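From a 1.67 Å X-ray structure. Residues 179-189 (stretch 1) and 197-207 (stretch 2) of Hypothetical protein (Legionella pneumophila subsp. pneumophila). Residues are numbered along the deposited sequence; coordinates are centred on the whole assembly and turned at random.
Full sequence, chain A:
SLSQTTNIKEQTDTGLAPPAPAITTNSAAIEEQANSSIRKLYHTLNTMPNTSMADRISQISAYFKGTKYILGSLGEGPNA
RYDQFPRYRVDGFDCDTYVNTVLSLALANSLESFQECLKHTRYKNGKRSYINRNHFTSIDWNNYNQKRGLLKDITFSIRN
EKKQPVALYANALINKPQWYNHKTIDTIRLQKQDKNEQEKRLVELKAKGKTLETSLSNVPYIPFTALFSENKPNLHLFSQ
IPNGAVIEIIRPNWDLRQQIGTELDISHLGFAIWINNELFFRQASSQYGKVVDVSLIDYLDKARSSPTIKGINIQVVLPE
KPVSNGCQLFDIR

Stretch 1, residues 179-189: WYNHKTIDTIR
Stretch 2 197-207: EQEKRLVELKA

Stretch 2 is helical throughout, its backbone bonds running i+4 to i, as from Leu 205 N to Arg 201 O (2.9 Å) and from Lys 206 N to Leu 202 O (2.8 Å). Stretch 1 enters on a helix begun earlier in the chain, passes through a turn, forms a 3-10 segment at 185-187 and leaves extended at Ile 188 (phi/psi -92/108). The register is antiparallel: CA of Tyr 180 lies 5.6 Å from CA of Lys 206, and CA of Ile 188 lies 5.8 Å from CA of Gln 198. Together the stretches bury 663 Å².

Polar side chains of the helix secure both ends by reaching backbone carbonyls. Lys 206 has CA-to-CB sideways, but chi1 m followed by three t torsions extends it across the turn, where NZ donates to Asn 181 O (3.1 Å) and Lys 183 O (3.0 Å). Water 1 accepts from Lys 206 NZ and donates to Asn 181 OD1, both at 2.7 Å. The long shaft also packs, Lys 206 CE lying 4.2 Å from Lys 183 CB. Gln 198 (chi1 m, chi2 t, chi3 -82°) brings NE2 to 2.9 Å from both Ile 185 O and Ile 188 O; angles of 124° and 128° make both bonds weak. Ile 185 O also accepts from Ile 188 N (2.9 Å), closing the 3-10 turn.

Between these anchors, branched apolar chains fill the space. Tyr 180, Ile 188, Leu 202 and Leu 205 are buried, all with CA-to-CB toward the other stretch. Ile 188, m/m, sets CG1 4.1 Å from Leu 202 CB. Both leucines are t/p, placing Leu 202 CD2 4.2 Å from Ile 185 CG2 and Leu 205 CD2 4.2 Å from Ile 188 CD1. Leu 202 CD2 also approaches Thr 184 C (3.5 Å), while Leu 205 CG meets the edge of the Tyr 180 ring at CE2 (3.9 Å; tyrosine chi1 -84°, chi2 88°). Arg 201 starts toward the contact, but its end leads away, with NE 2.8 Å from Glu 197 OE2 in a salt bridge within the helix.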

# COMPACT_ATOMS: atom_id res chain seq x y z
N TRP A 179 14.53 11.35 -7.28
CA TRP A 179 14.43 10.22 -6.36
C TRP A 179 15.45 9.14 -6.78
O TRP A 179 16.17 8.59 -5.93
CB TRP A 179 13.01 9.68 -6.39
CG TRP A 179 12.73 8.51 -5.49
CD1 TRP A 179 12.68 8.50 -4.12
CD2 TRP A 179 12.38 7.18 -5.91
NE1 TRP A 179 12.34 7.24 -3.66
CE2 TRP A 179 12.16 6.41 -4.74
CE3 TRP A 179 12.24 6.57 -7.17
CZ2 TRP A 179 11.80 5.04 -4.79
CZ3 TRP A 179 11.88 5.20 -7.22
CH2 TRP A 179 11.67 4.46 -6.03
N TYR A 180 15.53 8.86 -8.08
CA TYR A 180 16.51 7.87 -8.55
C TYR A 180 17.92 8.33 -8.24
O TYR A 180 18.72 7.54 -7.73
CB TYR A 180 16.35 7.53 -10.04
CG TYR A 180 15.31 6.47 -10.22
CD1 TYR A 180 13.96 6.81 -10.36
CD2 TYR A 180 15.66 5.10 -10.19
CE1 TYR A 180 12.99 5.82 -10.51
CE2 TYR A 180 14.69 4.11 -10.32
CZ TYR A 180 13.37 4.47 -10.46
OH TYR A 180 12.42 3.50 -10.57
N ASN A 181 18.19 9.62 -8.46
CA ASN A 181 19.53 10.17 -8.28
C ASN A 181 20.03 10.01 -6.85
O ASN A 181 21.22 9.80 -6.62
CB ASN A 181 19.58 11.63 -8.72
CG ASN A 181 20.97 12.21 -8.65
OD1 ASN A 181 21.92 11.68 -9.25
ND2 ASN A 181 21.10 13.29 -7.91
N HIS A 182 19.10 10.09 -5.91
CA HIS A 182 19.41 9.93 -4.47
C HIS A 182 19.66 8.49 -3.99
O HIS A 182 20.03 8.27 -2.84
CB HIS A 182 18.28 10.54 -3.63
CG HIS A 182 18.51 11.97 -3.26
ND1 HIS A 182 18.37 13.01 -4.16
CD2 HIS A 182 18.90 12.54 -2.09
CE1 HIS A 182 18.62 14.15 -3.55
NE2 HIS A 182 18.94 13.90 -2.29
N LYS A 183 19.40 7.50 -4.84
CA LYS A 183 19.54 6.12 -4.39
C LYS A 183 20.98 5.69 -4.14
O LYS A 183 21.92 6.20 -4.74
CB LYS A 183 18.91 5.16 -5.40
CG LYS A 183 17.40 5.27 -5.45
CD LYS A 183 16.83 4.32 -6.50
CE LYS A 183 15.30 4.20 -6.39
NZ LYS A 183 14.87 3.76 -5.01
N THR A 184 21.11 4.73 -3.23
CA THR A 184 22.41 4.14 -2.91
C THR A 184 22.40 2.67 -3.31
O THR A 184 21.38 2.16 -3.77
CB THR A 184 22.72 4.21 -1.41
OG1 THR A 184 21.80 3.37 -0.70
CG2 THR A 184 22.60 5.65 -0.88
N ILE A 185 23.52 1.99 -3.09
CA ILE A 185 23.59 0.55 -3.41
C ILE A 185 22.56 -0.30 -2.65
O ILE A 185 22.28 -1.44 -3.07
CB ILE A 185 25.02 -0.01 -3.26
CG1 ILE A 185 25.53 0.15 -1.82
CG2 ILE A 185 25.96 0.64 -4.27
CD1 ILE A 185 26.76 -0.68 -1.56
N ASP A 186 21.99 0.25 -1.58
CA ASP A 186 20.96 -0.47 -0.79
C ASP A 186 19.71 -0.78 -1.62
O ASP A 186 18.95 -1.69 -1.31
CB ASP A 186 20.54 0.35 0.44
CG ASP A 186 21.52 0.22 1.59
OD1 ASP A 186 22.58 -0.44 1.43
OD2 ASP A 186 21.22 0.80 2.65
N THR A 187 19.51 -0.02 -2.68
CA THR A 187 18.42 -0.32 -3.62
C THR A 187 18.63 -1.64 -4.35
O THR A 187 17.67 -2.31 -4.71
CB THR A 187 18.26 0.82 -4.64
OG1 THR A 187 17.63 1.92 -3.97
CG2 THR A 187 17.37 0.40 -5.80
N ILE A 188 19.90 -1.99 -4.59
CA ILE A 188 20.22 -3.17 -5.37
C ILE A 188 20.39 -4.35 -4.43
O ILE A 188 21.40 -4.45 -3.71
CB ILE A 188 21.53 -2.97 -6.20
CG1 ILE A 188 21.46 -1.67 -7.01
CG2 ILE A 188 21.81 -4.23 -7.08
CD1 ILE A 188 20.39 -1.67 -8.11
N ARG A 189 19.41 -5.25 -4.47
CA ARG A 189 19.36 -6.38 -3.55
C ARG A 189 19.59 -7.68 -4.30
O ARG A 189 18.71 -8.18 -4.99
CB ARG A 189 18.04 -6.38 -2.77
CG ARG A 189 17.85 -5.13 -1.91
CD ARG A 189 16.73 -5.26 -0.92
NE ARG A 189 15.42 -5.38 -1.58
CZ ARG A 189 14.27 -5.38 -0.93
NH1 ARG A 189 14.26 -5.26 0.39
NH2 ARG A 189 13.12 -5.48 -1.60
N GLU A 197 29.13 -5.41 -8.41
CA GLU A 197 27.98 -5.64 -9.28
C GLU A 197 26.82 -4.71 -8.86
O GLU A 197 26.08 -4.23 -9.71
CB GLU A 197 27.56 -7.12 -9.25
CG GLU A 197 26.51 -7.54 -10.29
CD GLU A 197 26.97 -7.40 -11.75
OE1 GLU A 197 28.19 -7.26 -12.01
OE2 GLU A 197 26.09 -7.44 -12.64
N GLN A 198 26.69 -4.45 -7.56
CA GLN A 198 25.71 -3.48 -7.06
C GLN A 198 25.93 -2.08 -7.64
O GLN A 198 25.00 -1.42 -8.08
CB GLN A 198 25.74 -3.39 -5.53
CG GLN A 198 24.99 -4.47 -4.80
CD GLN A 198 25.07 -4.29 -3.31
OE1 GLN A 198 26.05 -4.68 -2.69
NE2 GLN A 198 24.05 -3.67 -2.74
N GLU A 199 27.19 -1.63 -7.62
CA GLU A 199 27.53 -0.32 -8.16
C GLU A 199 27.19 -0.20 -9.64
O GLU A 199 26.56 0.78 -10.05
CB GLU A 199 29.02 -0.00 -7.93
N LYS A 200 27.56 -1.22 -10.42
CA LYS A 200 27.30 -1.26 -11.86
C LYS A 200 25.80 -1.16 -12.15
O LYS A 200 25.36 -0.35 -12.97
CB LYS A 200 27.87 -2.56 -12.46
CG LYS A 200 27.39 -2.89 -13.90
CD LYS A 200 27.87 -4.29 -14.37
CE LYS A 200 27.72 -4.47 -15.90
NZ LYS A 200 26.57 -5.34 -16.39
N ARG A 201 25.02 -1.99 -11.47
CA ARG A 201 23.60 -2.04 -11.71
C ARG A 201 22.93 -0.76 -11.25
O ARG A 201 21.98 -0.32 -11.87
CB ARG A 201 22.97 -3.26 -11.05
CG ARG A 201 23.40 -4.53 -11.76
CD ARG A 201 22.85 -5.75 -11.07
NE ARG A 201 23.54 -6.95 -11.54
CZ ARG A 201 23.02 -8.17 -11.53
NH1 ARG A 201 21.78 -8.38 -11.09
NH2 ARG A 201 23.75 -9.20 -11.97
N LEU A 202 23.42 -0.17 -10.16
CA LEU A 202 22.87 1.13 -9.71
C LEU A 202 23.02 2.23 -10.77
O LEU A 202 22.07 2.95 -11.04
CB LEU A 202 23.48 1.57 -8.39
CG LEU A 202 22.80 2.81 -7.78
CD1 LEU A 202 21.33 2.57 -7.45
CD2 LEU A 202 23.65 3.25 -6.55
N VAL A 203 24.20 2.36 -11.38
CA VAL A 203 24.40 3.35 -12.45
C VAL A 203 23.44 3.10 -13.61
O VAL A 203 22.87 4.03 -14.18
CB VAL A 203 25.89 3.34 -12.99
CG1 VAL A 203 26.02 4.23 -14.23
CG2 VAL A 203 26.85 3.73 -11.89
N GLU A 204 23.26 1.82 -13.93
CA GLU A 204 22.36 1.42 -15.01
C GLU A 204 20.91 1.82 -14.70
O GLU A 204 20.19 2.39 -15.55
CB GLU A 204 22.47 -0.08 -15.18
CG GLU A 204 21.63 -0.67 -16.28
CD GLU A 204 21.80 -2.17 -16.26
OE1 GLU A 204 22.82 -2.66 -16.81
OE2 GLU A 204 20.95 -2.86 -15.66
N LEU A 205 20.49 1.52 -13.48
CA LEU A 205 19.16 1.86 -13.01
C LEU A 205 18.96 3.38 -12.98
O LEU A 205 17.90 3.88 -13.38
CB LEU A 205 18.93 1.27 -11.61
CG LEU A 205 17.52 1.49 -11.04
CD1 LEU A 205 16.42 0.89 -11.95
CD2 LEU A 205 17.45 1.01 -9.59
N LYS A 206 19.96 4.12 -12.50
CA LYS A 206 19.83 5.58 -12.44
C LYS A 206 19.74 6.21 -13.82
O LYS A 206 19.05 7.24 -14.02
CB LYS A 206 20.99 6.18 -11.68
CG LYS A 206 20.88 5.96 -10.18
CD LYS A 206 22.04 6.63 -9.48
CE LYS A 206 21.88 6.51 -7.98
NZ LYS A 206 22.93 7.30 -7.30
N ALA A 207 20.43 5.59 -14.78
CA ALA A 207 20.39 6.08 -16.16
C ALA A 207 18.97 5.99 -16.70
O ALA A 207 18.51 6.90 -17.40
CB ALA A 207 21.39 5.33 -17.05
O HOH W 1 23.51 9.50 -8.76
O HOH W 2 23.80 -2.69 0.17